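Local structure of CPXV018 protein (Cowpox virus, 4PDC) at residues 74-82 against 94-104. The protein probably acts as a viral MHC class I-like decoy that binds the immune receptor NKG2D and so blunts killing by natural killer cells. The protein carries 2 engineered substitutions. Sequence-based numbering, arbitrary orientation.
Sequences PYEDLTYFY and DQDYLYNGEEY. Engineered in segment 94-104: Asp-96 (natural residue Phe).
In the beta hairpin of strands 75-87 and 90-99, part of an antiparallel sheet consistent with an MHC class I-like platform, Thr-79 pairs with Leu-98 and Phe-81 with Asp-96 through reciprocal backbone hydrogen bonds. The hairpin shows how the two faces of one sheet can differ. On one, helix 113-126 packs against Leu-78 and Tyr-80. Here Tyr-80 OH donates to Gln-95 OE1 (2.6 Å), tilted from the amide plane, while Gln-95 NE2 bonds to Glu-122 of the helix. The side chains of Tyr-80 and Tyr-97 run alongside each other, their rings inclined at 33°, with Tyr-80 CD1 3.5 Å from Tyr-97 CE2. On the other face Thr-79 CB packs on Leu-98 CB (3.8 Å), and engineered Asp-96 lies alongside Phe-81. Past the last strand pair, at a type I' turn from Tyr-99 to Glu-102, Asp-77 N donates to Asn-100 OD1 (2.9 Å), and Asn-100 N returns a bond to Asp-77 O. The Tyr-99 ring, swung away from its backbone N (chi1 -176°), passes Leu-78 CD2 with its edge and reaches Glu-76. There Tyr-99 OH receives a bond from a water that also bridges Tyr-75 O and Asn-100 ND2, and donates to the anti lone pair of Glu-76 OE2 at 2.6 Å.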
loop_
_atom_site.group_PDB
_atom_site.type_symbol
_atom_site.label_atom_id
_atom_site.label_comp_id
_atom_site.label_asym_id
_atom_site.label_seq_id
_atom_site.Cartn_x
_atom_site.Cartn_y
_atom_site.Cartn_z
ATOM N N PRO E 74 -1.609 30.757 -19.567
ATOM C CA PRO E 74 -0.160 30.659 -19.793
ATOM C C PRO E 74 0.652 30.188 -18.586
ATOM O O PRO E 74 1.743 29.655 -18.782
ATOM C CB PRO E 74 0.230 32.092 -20.166
ATOM C CG PRO E 74 -0.770 32.941 -19.489
ATOM C CD PRO E 74 -2.058 32.161 -19.500
ATOM N N TYR E 75 0.141 30.379 -17.372
ATOM C CA TYR E 75 0.886 29.996 -16.174
ATOM C C TYR E 75 0.013 29.272 -15.157
ATOM O O TYR E 75 -1.050 29.760 -14.771
ATOM C CB TYR E 75 1.519 31.229 -15.523
ATOM C CG TYR E 75 2.493 30.899 -14.412
ATOM C CD1 TYR E 75 2.060 30.759 -13.099
ATOM C CD2 TYR E 75 3.843 30.722 -14.678
ATOM C CE1 TYR E 75 2.949 30.457 -12.080
ATOM C CE2 TYR E 75 4.739 30.418 -13.667
ATOM C CZ TYR E 75 4.285 30.287 -12.370
ATOM O OH TYR E 75 5.173 29.984 -11.363
ATOM N N GLU E 76 0.483 28.102 -14.728
ATOM C CA GLU E 76 -0.157 27.344 -13.660
ATOM C C GLU E 76 0.903 26.714 -12.769
ATOM O O GLU E 76 1.746 25.951 -13.241
ATOM C CB GLU E 76 -1.075 26.251 -14.218
ATOM C CG GLU E 76 -2.403 26.756 -14.742
ATOM C CD GLU E 76 -3.453 25.661 -14.828
ATOM O OE1 GLU E 76 -3.146 24.572 -15.364
ATOM O OE2 GLU E 76 -4.588 25.894 -14.354
ATOM N N ASP E 77 0.852 27.053 -11.485
ATOM C CA ASP E 77 1.736 26.473 -10.486
ATOM C C ASP E 77 0.913 25.686 -9.478
ATOM O O ASP E 77 0.049 26.239 -8.802
ATOM C CB ASP E 77 2.548 27.557 -9.780
ATOM C CG ASP E 77 3.598 26.984 -8.856
ATOM O OD1 ASP E 77 4.610 26.457 -9.363
ATOM O OD2 ASP E 77 3.416 27.058 -7.622
ATOM N N LEU E 78 1.190 24.392 -9.391
ATOM C CA LEU E 78 0.457 23.503 -8.502
ATOM C C LEU E 78 1.391 22.959 -7.438
ATOM O O LEU E 78 2.470 22.463 -7.754
ATOM C CB LEU E 78 -0.175 22.360 -9.295
ATOM C CG LEU E 78 -1.246 22.779 -10.300
ATOM C CD1 LEU E 78 -1.509 21.664 -11.286
ATOM C CD2 LEU E 78 -2.527 23.153 -9.566
ATOM N N THR E 79 0.981 23.063 -6.177
ATOM C CA THR E 79 1.766 22.512 -5.079
ATOM C C THR E 79 0.922 21.582 -4.228
ATOM O O THR E 79 -0.247 21.856 -3.957
ATOM C CB THR E 79 2.349 23.615 -4.178
ATOM O OG1 THR E 79 3.137 24.517 -4.964
ATOM C CG2 THR E 79 3.218 23.020 -3.081
ATOM N N TYR E 80 1.533 20.476 -3.819
ATOM C CA TYR E 80 0.937 19.566 -2.855
ATOM C C TYR E 80 1.931 19.308 -1.741
ATOM O O TYR E 80 3.033 18.817 -1.983
ATOM C CB TYR E 80 0.528 18.254 -3.518
ATOM C CG TYR E 80 -0.009 17.219 -2.554
ATOM C CD1 TYR E 80 -1.114 17.488 -1.755
ATOM C CD2 TYR E 80 0.574 15.963 -2.461
ATOM C CE1 TYR E 80 -1.616 16.537 -0.880
ATOM C CE2 TYR E 80 0.081 15.010 -1.595
ATOM C CZ TYR E 80 -1.012 15.300 -0.805
ATOM O OH TYR E 80 -1.500 14.342 0.058
ATOM N N PHE E 81 1.533 19.652 -0.522
ATOM C CA PHE E 81 2.387 19.509 0.648
ATOM C C PHE E 81 1.813 18.412 1.521
ATOM O O PHE E 81 0.631 18.440 1.836
ATOM C CB PHE E 81 2.472 20.834 1.406
ATOM C CG PHE E 81 3.239 20.755 2.693
ATOM C CD1 PHE E 81 4.622 20.792 2.694
ATOM C CD2 PHE E 81 2.575 20.673 3.906
ATOM C CE1 PHE E 81 5.330 20.731 3.881
ATOM C CE2 PHE E 81 3.277 20.613 5.097
ATOM C CZ PHE E 81 4.654 20.643 5.085
ATOM N N TYR E 82 2.640 17.429 1.872
ATOM C CA TYR E 82 2.213 16.345 2.748
ATOM C C TYR E 82 3.245 16.117 3.843
ATOM O O TYR E 82 4.430 15.915 3.561
ATOM C CB TYR E 82 1.986 15.049 1.963
ATOM C CG TYR E 82 1.523 13.924 2.856
ATOM C CD1 TYR E 82 0.192 13.821 3.237
ATOM C CD2 TYR E 82 2.419 12.980 3.342
ATOM C CE1 TYR E 82 -0.238 12.803 4.065
ATOM C CE2 TYR E 82 1.997 11.960 4.173
ATOM C CZ TYR E 82 0.670 11.875 4.529
ATOM O OH TYR E 82 0.242 10.861 5.360
ATOM N N ASP E 94 -0.754 16.316 8.061
ATOM C CA ASP E 94 -1.140 17.619 7.556
ATOM C C ASP E 94 -0.908 17.635 6.055
ATOM O O ASP E 94 0.095 17.106 5.576
ATOM C CB ASP E 94 -0.335 18.723 8.249
ATOM C CG ASP E 94 -0.788 20.113 7.853
ATOM O OD1 ASP E 94 -1.963 20.259 7.458
ATOM O OD2 ASP E 94 0.026 21.059 7.943
ATOM N N GLN E 95 -1.837 18.213 5.305
ATOM C CA GLN E 95 -1.627 18.368 3.874
ATOM C C GLN E 95 -2.276 19.642 3.365
ATOM O O GLN E 95 -3.335 20.053 3.843
ATOM C CB GLN E 95 -2.152 17.148 3.101
ATOM C CG GLN E 95 -3.648 16.895 3.208
ATOM C CD GLN E 95 -4.106 15.697 2.379
ATOM O OE1 GLN E 95 -3.295 14.882 1.930
ATOM N NE2 GLN E 95 -5.415 15.590 2.172
ATOM N N ASP E 96 -1.608 20.266 2.399
ATOM C CA ASP E 96 -2.057 21.520 1.813
ATOM C C ASP E 96 -1.997 21.433 0.299
ATOM O O ASP E 96 -1.166 20.714 -0.260
ATOM C CB ASP E 96 -1.194 22.689 2.297
ATOM C CG ASP E 96 -1.341 22.950 3.781
ATOM O OD1 ASP E 96 -2.478 22.865 4.292
ATOM O OD2 ASP E 96 -0.316 23.240 4.433
ATOM N N TYR E 97 -2.888 22.174 -0.348
ATOM C CA TYR E 97 -2.909 22.308 -1.797
ATOM C C TYR E 97 -2.799 23.783 -2.158
ATOM O O TYR E 97 -3.566 24.598 -1.639
ATOM C CB TYR E 97 -4.196 21.735 -2.385
ATOM C CG TYR E 97 -4.553 20.343 -1.921
ATOM C CD1 TYR E 97 -5.214 20.140 -0.716
ATOM C CD2 TYR E 97 -4.253 19.233 -2.700
ATOM C CE1 TYR E 97 -5.553 18.870 -0.294
ATOM C CE2 TYR E 97 -4.587 17.960 -2.288
ATOM C CZ TYR E 97 -5.240 17.784 -1.083
ATOM O OH TYR E 97 -5.578 16.516 -0.667
ATOM N N LEU E 98 -1.861 24.121 -3.042
ATOM C CA LEU E 98 -1.693 25.502 -3.497
ATOM C C LEU E 98 -1.864 25.602 -5.004
ATOM O O LEU E 98 -1.331 24.784 -5.759
ATOM C CB LEU E 98 -0.316 26.063 -3.123
ATOM C CG LEU E 98 0.199 25.889 -1.697
ATOM C CD1 LEU E 98 1.637 26.371 -1.597
ATOM C CD2 LEU E 98 -0.682 26.647 -0.738
ATOM N N TYR E 99 -2.612 26.617 -5.426
ATOM C CA TYR E 99 -2.713 26.987 -6.827
ATOM C C TYR E 99 -2.151 28.396 -6.975
ATOM O O TYR E 99 -2.699 29.348 -6.417
ATOM C CB TYR E 99 -4.161 26.922 -7.311
ATOM C CG TYR E 99 -4.315 27.202 -8.789
ATOM C CD1 TYR E 99 -4.517 28.494 -9.253
ATOM C CD2 TYR E 99 -4.242 26.177 -9.721
ATOM C CE1 TYR E 99 -4.649 28.755 -10.602
ATOM C CE2 TYR E 99 -4.377 26.428 -11.073
ATOM C CZ TYR E 99 -4.579 27.719 -11.506
ATOM O OH TYR E 99 -4.714 27.975 -12.847
ATOM N N ASN E 100 -1.053 28.519 -7.715
ATOM C CA ASN E 100 -0.323 29.778 -7.812
ATOM C C ASN E 100 -0.017 30.349 -6.424
ATOM O O ASN E 100 -0.148 31.548 -6.184
ATOM C CB ASN E 100 -1.109 30.781 -8.659
ATOM C CG ASN E 100 -1.222 30.343 -10.114
ATOM O OD1 ASN E 100 -0.407 29.560 -10.599
ATOM N ND2 ASN E 100 -2.230 30.843 -10.813
ATOM N N GLY E 101 0.392 29.470 -5.515
ATOM C CA GLY E 101 0.859 29.880 -4.203
ATOM C C GLY E 101 -0.241 30.120 -3.189
ATOM O O GLY E 101 0.044 30.370 -2.019
ATOM N N GLU E 102 -1.494 30.039 -3.628
ATOM C CA GLU E 102 -2.634 30.299 -2.753
ATOM C C GLU E 102 -3.313 29.005 -2.322
ATOM O O GLU E 102 -3.715 28.196 -3.164
ATOM C CB GLU E 102 -3.640 31.209 -3.457
ATOM C CG GLU E 102 -4.881 31.511 -2.639
ATOM C CD GLU E 102 -5.773 32.541 -3.303
ATOM O OE1 GLU E 102 -5.358 33.718 -3.393
ATOM O OE2 GLU E 102 -6.886 32.174 -3.739
ATOM N N GLU E 103 -3.443 28.817 -1.010
ATOM C CA GLU E 103 -4.084 27.625 -0.466
ATOM C C GLU E 103 -5.535 27.527 -0.901
ATOM O O GLU E 103 -6.241 28.528 -0.987
ATOM C CB GLU E 103 -4.023 27.609 1.065
ATOM C CG GLU E 103 -2.829 26.874 1.642
ATOM C CD GLU E 103 -3.072 26.379 3.058
ATOM O OE1 GLU E 103 -3.843 25.407 3.225
ATOM O OE2 GLU E 103 -2.488 26.955 4.000
ATOM N N TYR E 104 -5.979 26.305 -1.164
ATOM C CA TYR E 104 -7.383 26.059 -1.439
ATOM C C TYR E 104 -7.738 24.651 -0.986
ATOM O O TYR E 104 -6.858 23.806 -0.799
ATOM C CB TYR E 104 -7.694 26.270 -2.925
ATOM C CG TYR E 104 -7.092 25.257 -3.881
ATOM C CD1 TYR E 104 -5.724 25.223 -4.131
ATOM C CD2 TYR E 104 -7.901 24.363 -4.565
ATOM C CE1 TYR E 104 -5.182 24.304 -5.017
ATOM C CE2 TYR E 104 -7.370 23.445 -5.451
ATOM C CZ TYR E 104 -6.014 23.417 -5.671
ATOM O OH TYR E 104 -5.494 22.504 -6.560
HETATM O O HOH W 1 -3.436 30.180 -13.542
HETATM O O HOH W 2 1.362 26.733 -6.129
#